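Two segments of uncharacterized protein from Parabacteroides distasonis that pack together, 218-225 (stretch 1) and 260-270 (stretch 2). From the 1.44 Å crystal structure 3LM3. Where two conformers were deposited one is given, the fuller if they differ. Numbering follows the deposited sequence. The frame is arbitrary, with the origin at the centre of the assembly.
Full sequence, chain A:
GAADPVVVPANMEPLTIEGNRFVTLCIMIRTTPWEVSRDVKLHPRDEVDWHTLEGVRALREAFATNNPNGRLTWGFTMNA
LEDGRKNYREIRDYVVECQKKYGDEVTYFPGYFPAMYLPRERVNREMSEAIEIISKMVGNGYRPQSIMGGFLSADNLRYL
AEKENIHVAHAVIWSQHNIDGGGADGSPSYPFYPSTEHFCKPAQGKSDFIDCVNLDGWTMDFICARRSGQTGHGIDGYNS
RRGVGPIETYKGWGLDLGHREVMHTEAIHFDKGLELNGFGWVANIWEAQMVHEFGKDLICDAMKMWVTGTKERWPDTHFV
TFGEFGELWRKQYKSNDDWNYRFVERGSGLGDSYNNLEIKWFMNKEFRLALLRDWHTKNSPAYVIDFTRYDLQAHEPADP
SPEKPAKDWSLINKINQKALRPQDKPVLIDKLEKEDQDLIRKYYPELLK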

# COMPACT_ATOMS: atom_id res chain seq x y z
N TRP A 218 1.85 0.11 -1.87
CA TRP A 218 2.40 0.08 -3.22
C TRP A 218 1.33 -0.28 -4.24
O TRP A 218 0.80 -1.39 -4.24
CB TRP A 218 3.52 -0.96 -3.37
CG TRP A 218 4.73 -0.87 -2.52
CD1 TRP A 218 5.95 -0.39 -2.90
CD2 TRP A 218 4.88 -1.33 -1.18
NE1 TRP A 218 6.84 -0.51 -1.87
CE2 TRP A 218 6.22 -1.11 -0.81
CE3 TRP A 218 4.01 -1.92 -0.26
CZ2 TRP A 218 6.70 -1.43 0.46
CZ3 TRP A 218 4.50 -2.25 1.00
CH2 TRP A 218 5.84 -1.99 1.34
N THR A 219 1.04 0.61 -5.16
CA THR A 219 0.05 0.32 -6.19
C THR A 219 0.54 -0.83 -7.07
O THR A 219 1.62 -0.76 -7.65
CB THR A 219 -0.23 1.55 -7.03
OG1 THR A 219 -0.70 2.61 -6.16
CG2 THR A 219 -1.27 1.26 -8.13
N MSE A 220 -0.30 -1.86 -7.18
CA MSE A 220 -0.01 -3.04 -7.98
C MSE A 220 -0.53 -2.95 -9.40
O MSE A 220 -1.58 -2.36 -9.67
CB MSE A 220 -0.63 -4.27 -7.35
CG MSE A 220 -0.03 -4.67 -6.04
SE MSE A 220 1.81 -5.20 -6.19
CE MSE A 220 2.63 -3.57 -5.74
N ASP A 221 0.18 -3.62 -10.31
CA ASP A 221 -0.41 -3.99 -11.59
C ASP A 221 -1.29 -5.19 -11.26
O ASP A 221 -0.80 -6.24 -10.88
CB ASP A 221 0.70 -4.34 -12.57
CG ASP A 221 0.16 -4.71 -13.96
OD1 ASP A 221 -0.93 -5.32 -14.02
OD2 ASP A 221 0.81 -4.36 -14.99
N PHE A 222 -2.60 -5.01 -11.42
CA PHE A 222 -3.54 -6.05 -11.00
C PHE A 222 -3.31 -7.38 -11.69
O PHE A 222 -3.51 -8.45 -11.09
CB PHE A 222 -4.99 -5.61 -11.24
CG PHE A 222 -5.48 -4.52 -10.33
CD1 PHE A 222 -5.51 -4.70 -8.97
CD2 PHE A 222 -6.08 -3.38 -10.85
CE1 PHE A 222 -6.03 -3.73 -8.14
CE2 PHE A 222 -6.60 -2.40 -10.01
CZ PHE A 222 -6.61 -2.60 -8.67
N ILE A 223 -2.88 -7.36 -12.94
CA ILE A 223 -2.61 -8.61 -13.66
C ILE A 223 -1.42 -9.35 -13.02
O ILE A 223 -1.48 -10.56 -12.79
CB ILE A 223 -2.41 -8.35 -15.16
CG1 ILE A 223 -3.79 -7.97 -15.76
CG2 ILE A 223 -1.85 -9.59 -15.86
CD1 ILE A 223 -3.74 -7.40 -17.15
N CYS A 224 -0.36 -8.63 -12.68
CA CYS A 224 0.79 -9.25 -12.05
C CYS A 224 0.45 -9.80 -10.66
O CYS A 224 0.94 -10.86 -10.25
CB CYS A 224 1.93 -8.26 -11.91
SG CYS A 224 2.45 -7.47 -13.47
N ALA A 225 -0.40 -9.06 -9.94
CA ALA A 225 -0.68 -9.34 -8.53
C ALA A 225 -1.59 -10.51 -8.31
O ALA A 225 -1.79 -10.91 -7.16
CB ALA A 225 -1.24 -8.06 -7.87
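Stretch 2 (260-270) REVMHTEAIHF

Stretch 2 is helical throughout, with phi/psi values near -60/-40 as far as Ile268; it is one portion of a longer helix that extends past both of its ends. Stretch 1 meets it as a loop from Trp218 to Asp221, then turns into a weakly bonded helix. The CA atoms come nearest at Asp221 and Thr265, 5.3 Å apart, and the contact buries 357 Å² in total. The pairing runs broadly against sequence, with Thr219 against His269 near the end of stretch 2 and Asp221 against Glu261 near its start, although Phe222 against Ile268 departs from this order.

Arg260 is out of reach. Glu261 starts the contact: its CA-to-CB bond points sideways, but chi1 t and chi2 p bring the carboxylate close, with OE2 2.6 Å from Asp221 OD2. Two acid oxygens at this separation suggest that one of the groups is protonated. Val262 and Met263 make no contact. At His264, chi1 t brings the ring nearer, and CD2 lies 3.5 Å from the same Asp221 OD2.

Thr265 points toward stretch 1. Its CG2 packs 3.5 Å from Met220 O and 3.8 Å from Thr219 CG2, while its OG1 is 3.6 Å from Asp221 CB. That hydroxyl donates to Glu261 O one turn back (OG1 to O, 3.0 Å), so its hydrogen bond stays within the helix. Glu266 points away, and Ala267 is out of reach.

Ile268 points toward stretch 1 and supplies the apolar contact, its CG2 3.8 Å from Phe222 CE2 and its CD1 4.3 Å from Asp221 CA. Here the helix widens into a pi-type turn at 268-270. His269 also points toward stretch 1: NE2 is 3.3 Å from Thr219 CG2, in an oblique approach to the ring. A water bridges the two stretches: it donates to Met220 O, with its own O 2.6 Å from that carbonyl oxygen and 2.9 Å from His269 NE2. Phe270 lies beyond the contact.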

# COMPACT_ATOMS: atom_id res chain seq x y z
N ARG A 260 8.05 2.29 -18.21
CA ARG A 260 6.84 2.05 -18.96
C ARG A 260 5.83 1.26 -18.11
O ARG A 260 4.62 1.53 -18.16
CB ARG A 260 7.13 1.29 -20.25
CG ARG A 260 7.76 2.15 -21.33
CD ARG A 260 8.04 1.30 -22.56
NE ARG A 260 8.45 2.08 -23.73
CZ ARG A 260 9.69 2.48 -24.00
NH1 ARG A 260 10.71 2.18 -23.19
NH2 ARG A 260 9.89 3.18 -25.11
N GLU A 261 6.30 0.28 -17.33
CA GLU A 261 5.39 -0.50 -16.48
C GLU A 261 4.82 0.37 -15.34
O GLU A 261 3.66 0.25 -14.99
CB GLU A 261 6.10 -1.73 -15.96
CG GLU A 261 5.30 -2.55 -14.96
CD GLU A 261 3.98 -3.08 -15.44
OE1 GLU A 261 3.72 -3.17 -16.66
OE2 GLU A 261 3.18 -3.44 -14.52
N VAL A 262 5.66 1.24 -14.78
CA VAL A 262 5.19 2.17 -13.72
C VAL A 262 4.12 3.12 -14.28
O VAL A 262 3.08 3.29 -13.64
CB VAL A 262 6.36 2.93 -13.11
CG1 VAL A 262 5.88 3.94 -12.09
CG2 VAL A 262 7.32 1.94 -12.42
N MSE A 263 4.35 3.67 -15.47
CA MSE A 263 3.34 4.55 -16.08
C MSE A 263 2.05 3.79 -16.36
O MSE A 263 0.96 4.32 -16.11
CB MSE A 263 3.86 5.18 -17.37
CG MSE A 263 5.06 6.13 -17.15
SE MSE A 263 4.72 7.72 -16.08
CE MSE A 263 5.38 7.04 -14.38
N HIS A 264 2.17 2.57 -16.88
CA HIS A 264 1.00 1.75 -17.16
C HIS A 264 0.18 1.51 -15.90
O HIS A 264 -1.06 1.62 -15.89
CB HIS A 264 1.44 0.39 -17.74
CG HIS A 264 0.33 -0.60 -17.84
ND1 HIS A 264 -0.53 -0.62 -18.91
CD2 HIS A 264 -0.09 -1.58 -16.99
CE1 HIS A 264 -1.41 -1.59 -18.73
NE2 HIS A 264 -1.19 -2.16 -17.56
N THR A 265 0.87 1.17 -14.81
CA THR A 265 0.20 0.90 -13.56
C THR A 265 -0.47 2.15 -13.03
O THR A 265 -1.64 2.10 -12.57
CB THR A 265 1.15 0.29 -12.54
OG1 THR A 265 1.71 -0.94 -13.07
CG2 THR A 265 0.45 -0.01 -11.23
N GLU A 266 0.21 3.29 -13.13
CA GLU A 266 -0.44 4.54 -12.73
C GLU A 266 -1.66 4.85 -13.56
O GLU A 266 -2.66 5.38 -13.05
CB GLU A 266 0.51 5.72 -12.73
CG GLU A 266 1.60 5.58 -11.73
CD GLU A 266 2.38 6.84 -11.55
OE1 GLU A 266 2.68 7.55 -12.57
OE2 GLU A 266 2.73 7.17 -10.41
N ALA A 267 -1.62 4.52 -14.85
CA ALA A 267 -2.74 4.82 -15.75
C ALA A 267 -4.02 4.05 -15.38
O ALA A 267 -5.12 4.52 -15.67
CB ALA A 267 -2.36 4.58 -17.20
N ILE A 268 -3.89 2.90 -14.72
CA ILE A 268 -5.06 2.20 -14.20
C ILE A 268 -5.90 3.14 -13.34
O ILE A 268 -7.15 3.12 -13.35
CB ILE A 268 -4.65 0.98 -13.35
CG1 ILE A 268 -3.83 -0.01 -14.17
CG2 ILE A 268 -5.86 0.29 -12.66
CD1 ILE A 268 -3.20 -1.15 -13.30
N HIS A 269 -5.20 3.99 -12.58
CA HIS A 269 -5.79 4.92 -11.63
C HIS A 269 -6.06 6.29 -12.19
O HIS A 269 -7.08 6.91 -11.87
CB HIS A 269 -4.85 4.99 -10.43
CG HIS A 269 -4.72 3.67 -9.78
ND1 HIS A 269 -5.65 3.21 -8.87
CD2 HIS A 269 -3.92 2.61 -10.06
CE1 HIS A 269 -5.39 1.96 -8.57
NE2 HIS A 269 -4.34 1.57 -9.28
N PHE A 270 -5.13 6.79 -12.98
CA PHE A 270 -5.18 8.19 -13.42
C PHE A 270 -5.89 8.40 -14.75
O PHE A 270 -6.23 9.54 -15.08
CB PHE A 270 -3.77 8.75 -13.46
CG PHE A 270 -3.09 8.90 -12.10
CD1 PHE A 270 -3.79 8.79 -10.91
CD2 PHE A 270 -1.73 9.23 -12.05
CE1 PHE A 270 -3.15 8.97 -9.69
CE2 PHE A 270 -1.09 9.40 -10.82
CZ PHE A 270 -1.82 9.28 -9.65
O HOH W 1 -3.72 -1.19 -8.72